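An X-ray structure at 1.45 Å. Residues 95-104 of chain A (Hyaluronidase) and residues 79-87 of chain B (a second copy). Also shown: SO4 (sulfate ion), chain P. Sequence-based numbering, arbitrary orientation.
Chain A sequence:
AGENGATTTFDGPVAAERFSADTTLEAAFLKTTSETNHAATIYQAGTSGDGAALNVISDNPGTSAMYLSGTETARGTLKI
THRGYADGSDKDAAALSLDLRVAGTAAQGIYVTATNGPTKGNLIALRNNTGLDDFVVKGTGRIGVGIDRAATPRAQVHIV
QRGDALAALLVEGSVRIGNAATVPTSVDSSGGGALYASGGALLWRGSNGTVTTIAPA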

# COMPACT_ATOMS: atom_id res chain seq x y z
N ALA A 95 -8.84 6.10 -4.22
CA ALA A 95 -9.47 4.80 -4.42
C ALA A 95 -9.68 4.09 -3.09
O ALA A 95 -10.71 3.43 -2.88
CB ALA A 95 -8.67 3.92 -5.37
N LEU A 96 -8.70 4.23 -2.19
CA LEU A 96 -8.70 3.54 -0.91
C LEU A 96 -8.24 4.51 0.17
O LEU A 96 -7.13 5.06 0.07
CB LEU A 96 -7.78 2.32 -0.95
CG LEU A 96 -7.72 1.52 0.35
CD1 LEU A 96 -9.07 0.90 0.66
CD2 LEU A 96 -6.66 0.44 0.27
N SER A 97 -9.06 4.69 1.20
CA SER A 97 -8.72 5.56 2.32
C SER A 97 -8.88 4.84 3.64
O SER A 97 -9.94 4.27 3.91
CB SER A 97 -9.59 6.81 2.27
OG SER A 97 -9.29 7.70 3.33
N LEU A 98 -7.83 4.84 4.46
CA LEU A 98 -7.80 4.14 5.75
C LEU A 98 -7.59 5.14 6.86
O LEU A 98 -6.71 6.00 6.77
CB LEU A 98 -6.66 3.11 5.79
CG LEU A 98 -6.51 2.14 4.62
CD1 LEU A 98 -5.38 1.16 4.90
CD2 LEU A 98 -7.77 1.38 4.29
N ASP A 99 -8.40 5.04 7.91
CA ASP A 99 -8.28 5.88 9.10
C ASP A 99 -8.17 5.01 10.35
O ASP A 99 -9.09 4.26 10.69
CB ASP A 99 -9.45 6.87 9.23
CG ASP A 99 -9.20 7.92 10.32
OD1 ASP A 99 -8.07 8.01 10.86
OD2 ASP A 99 -10.15 8.68 10.64
N LEU A 100 -7.03 5.13 11.02
CA LEU A 100 -6.75 4.45 12.28
C LEU A 100 -7.12 5.39 13.41
O LEU A 100 -6.33 6.26 13.77
CB LEU A 100 -5.27 4.07 12.32
CG LEU A 100 -4.81 3.22 11.13
CD1 LEU A 100 -3.29 3.04 11.18
CD2 LEU A 100 -5.49 1.87 11.07
N ARG A 101 -8.31 5.20 13.96
CA ARG A 101 -8.86 6.13 14.93
C ARG A 101 -8.57 5.72 16.36
O ARG A 101 -8.24 4.57 16.63
CB ARG A 101 -10.37 6.28 14.73
CG ARG A 101 -10.70 7.02 13.47
CD ARG A 101 -12.17 7.38 13.40
NE ARG A 101 -12.46 8.16 12.20
CZ ARG A 101 -13.69 8.48 11.79
NH1 ARG A 101 -14.75 8.07 12.47
NH2 ARG A 101 -13.85 9.20 10.69
N VAL A 102 -8.71 6.71 17.25
CA VAL A 102 -8.58 6.61 18.72
C VAL A 102 -7.13 6.77 19.18
O VAL A 102 -6.31 5.88 19.00
CB VAL A 102 -9.21 5.31 19.31
CG1 VAL A 102 -9.11 5.31 20.83
CG2 VAL A 102 -10.67 5.19 18.89
N ALA A 103 -6.84 7.91 19.80
CA ALA A 103 -5.50 8.21 20.29
C ALA A 103 -5.06 7.11 21.26
O ALA A 103 -5.83 6.73 22.15
CB ALA A 103 -5.49 9.57 20.98
N GLY A 104 -3.84 6.61 21.07
CA GLY A 104 -3.33 5.50 21.86
C GLY A 104 -3.34 4.19 21.09
O GLY A 104 -2.72 3.22 21.50
N LYS B 79 -13.67 3.48 2.03
CA LYS B 79 -13.19 4.11 3.25
C LYS B 79 -13.27 3.12 4.39
O LYS B 79 -14.36 2.67 4.76
CB LYS B 79 -14.00 5.36 3.57
CG LYS B 79 -13.70 6.00 4.92
CD LYS B 79 -12.33 6.62 4.95
CE LYS B 79 -12.05 7.28 6.29
NZ LYS B 79 -12.90 8.47 6.50
N ILE B 80 -12.10 2.79 4.94
CA ILE B 80 -12.01 1.86 6.05
C ILE B 80 -11.60 2.59 7.31
O ILE B 80 -10.55 3.22 7.35
CB ILE B 80 -11.01 0.72 5.79
CG1 ILE B 80 -11.30 0.00 4.46
CG2 ILE B 80 -11.03 -0.27 6.96
CD1 ILE B 80 -10.35 -1.18 4.14
N THR B 81 -12.43 2.50 8.33
CA THR B 81 -12.12 3.01 9.66
C THR B 81 -11.91 1.87 10.63
O THR B 81 -12.74 0.98 10.74
CB THR B 81 -13.26 3.91 10.18
OG1 THR B 81 -13.40 5.05 9.33
CG2 THR B 81 -12.97 4.39 11.60
N HIS B 82 -10.78 1.90 11.32
CA HIS B 82 -10.57 1.03 12.47
C HIS B 82 -10.70 1.86 13.74
O HIS B 82 -9.94 2.82 13.96
CB HIS B 82 -9.20 0.34 12.43
CG HIS B 82 -8.94 -0.52 13.62
ND1 HIS B 82 -8.29 -0.04 14.74
CD2 HIS B 82 -9.28 -1.80 13.90
CE1 HIS B 82 -8.22 -1.00 15.65
NE2 HIS B 82 -8.82 -2.08 15.16
N ARG B 83 -11.67 1.49 14.57
CA ARG B 83 -11.91 2.14 15.85
C ARG B 83 -11.03 1.47 16.90
O ARG B 83 -11.28 0.34 17.32
CB ARG B 83 -13.40 2.07 16.22
CG ARG B 83 -14.30 2.42 15.03
CD ARG B 83 -15.77 2.56 15.38
NE ARG B 83 -16.31 1.44 16.13
CZ ARG B 83 -16.84 0.34 15.60
NH1 ARG B 83 -16.90 0.18 14.29
NH2 ARG B 83 -17.31 -0.61 16.40
N GLY B 84 -9.96 2.16 17.28
CA GLY B 84 -8.93 1.58 18.12
C GLY B 84 -9.16 1.73 19.61
O GLY B 84 -10.25 2.07 20.07
N TYR B 85 -8.10 1.45 20.36
CA TYR B 85 -8.17 1.40 21.81
C TYR B 85 -7.04 2.24 22.42
O TYR B 85 -5.88 2.15 22.00
CB TYR B 85 -8.08 -0.05 22.29
CG TYR B 85 -9.24 -0.89 21.81
CD1 TYR B 85 -9.26 -1.38 20.52
CD2 TYR B 85 -10.32 -1.17 22.64
CE1 TYR B 85 -10.32 -2.13 20.06
CE2 TYR B 85 -11.38 -1.93 22.19
CZ TYR B 85 -11.37 -2.41 20.90
OH TYR B 85 -12.42 -3.16 20.42
N ALA B 86 -7.39 3.06 23.40
CA ALA B 86 -6.45 4.01 23.99
C ALA B 86 -5.28 3.34 24.72
O ALA B 86 -4.23 3.97 24.93
CB ALA B 86 -7.20 4.95 24.94
N ASP B 87 -5.44 2.08 25.06
CA ASP B 87 -4.42 1.35 25.77
C ASP B 87 -3.53 0.52 24.89
O ASP B 87 -2.69 -0.20 25.35
CB ASP B 87 -5.01 0.44 26.85
CG ASP B 87 -5.92 -0.62 26.31
OD1 ASP B 87 -6.01 -0.73 25.09
OD2 ASP B 87 -6.57 -1.35 27.10
S SO4 P . -11.99 10.18 3.43
O1 SO4 P . -12.60 9.21 2.52
O2 SO4 P . -11.95 11.49 2.79
O3 SO4 P . -10.63 9.73 3.76
O4 SO4 P . -12.78 10.29 4.66
O HOH W 1 -11.77 10.03 8.70
O HOH W 2 -7.04 2.40 15.18

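How do two copies of the chain come to share one sheet? Strand 96-101 of chain A and strand 79-83 of chain B run side by side in the same direction, their axes 12° apart and 4.8 Å at closest approach. Ser A97 pairs with Lys B79, and the register continues residue by residue to Arg A101 and Arg B83. As is usual in parallel pairing, alternate residues of each strand bond to the neighbour. Ile B80 N donates to Ser A97 O (2.8 Å) and Ile B80 O accepts from Asp A99 N (2.9 Å); His B82 N then donates to Asp A99 O (3.0 Å) and His B82 O accepts from Arg A101 N (2.9 Å). A last bond, Gly B84 N to Arg A101 O (3.0 Å), is more bent, at 138°, where chain B has left its strand.

What fills the face carrying Leu A98, Ile B80, Leu A100 and His B82? Mostly hydrocarbon, all of it buried. Leu A98 CD2 lies 3.6 Å from Ile B80 CB, and Ile B80 CD1 reaches Leu A96 CD1 at 4.3 Å, so the isoleucine touches two leucines. His B82 adds a polar link: a water joins its ND1 (2.8 Å) to Arg A101 O (2.9 Å), which thus serves both that water and Gly B84 N.

How does the other face accommodate its charges? Arg A101 NE forms a salt bridge with Asp A99 OD2 at 2.8 Å, between residues two apart on one strand. Lys B79 NZ sits 4.4 Å from Arg A101 NH2, a pair of like charges, but a water accepts from both nitrogens and donates to Asp A99 OD2, tying the three side chains together. Thr B81 CG2 packs over one face of the guanidinium and lies 3.6 Å from Arg A101 CD. Farther along, a sulfate, probably from the crystallisation liquor, bridges the chains: Ser A97 OG donates to its O3 at a very short 2.5 Å, and Lys B79 NZ to its O4 at 2.6 Å.

What keeps the chains together beyond the strands? Val A102 points toward chain B, with CG2 3.4 Å from Gly B84 O and CG1 3.8 Å from Ala B86 N. A CB on Gly B84 would clash with Arg A101 O, and one on Gly A104 with Ala B86 O; the backbone angles of Gly A104 call for glycine in any case. Ala B86 CA meets Ala A103 O at 3.3 Å in a CA-H...O contact.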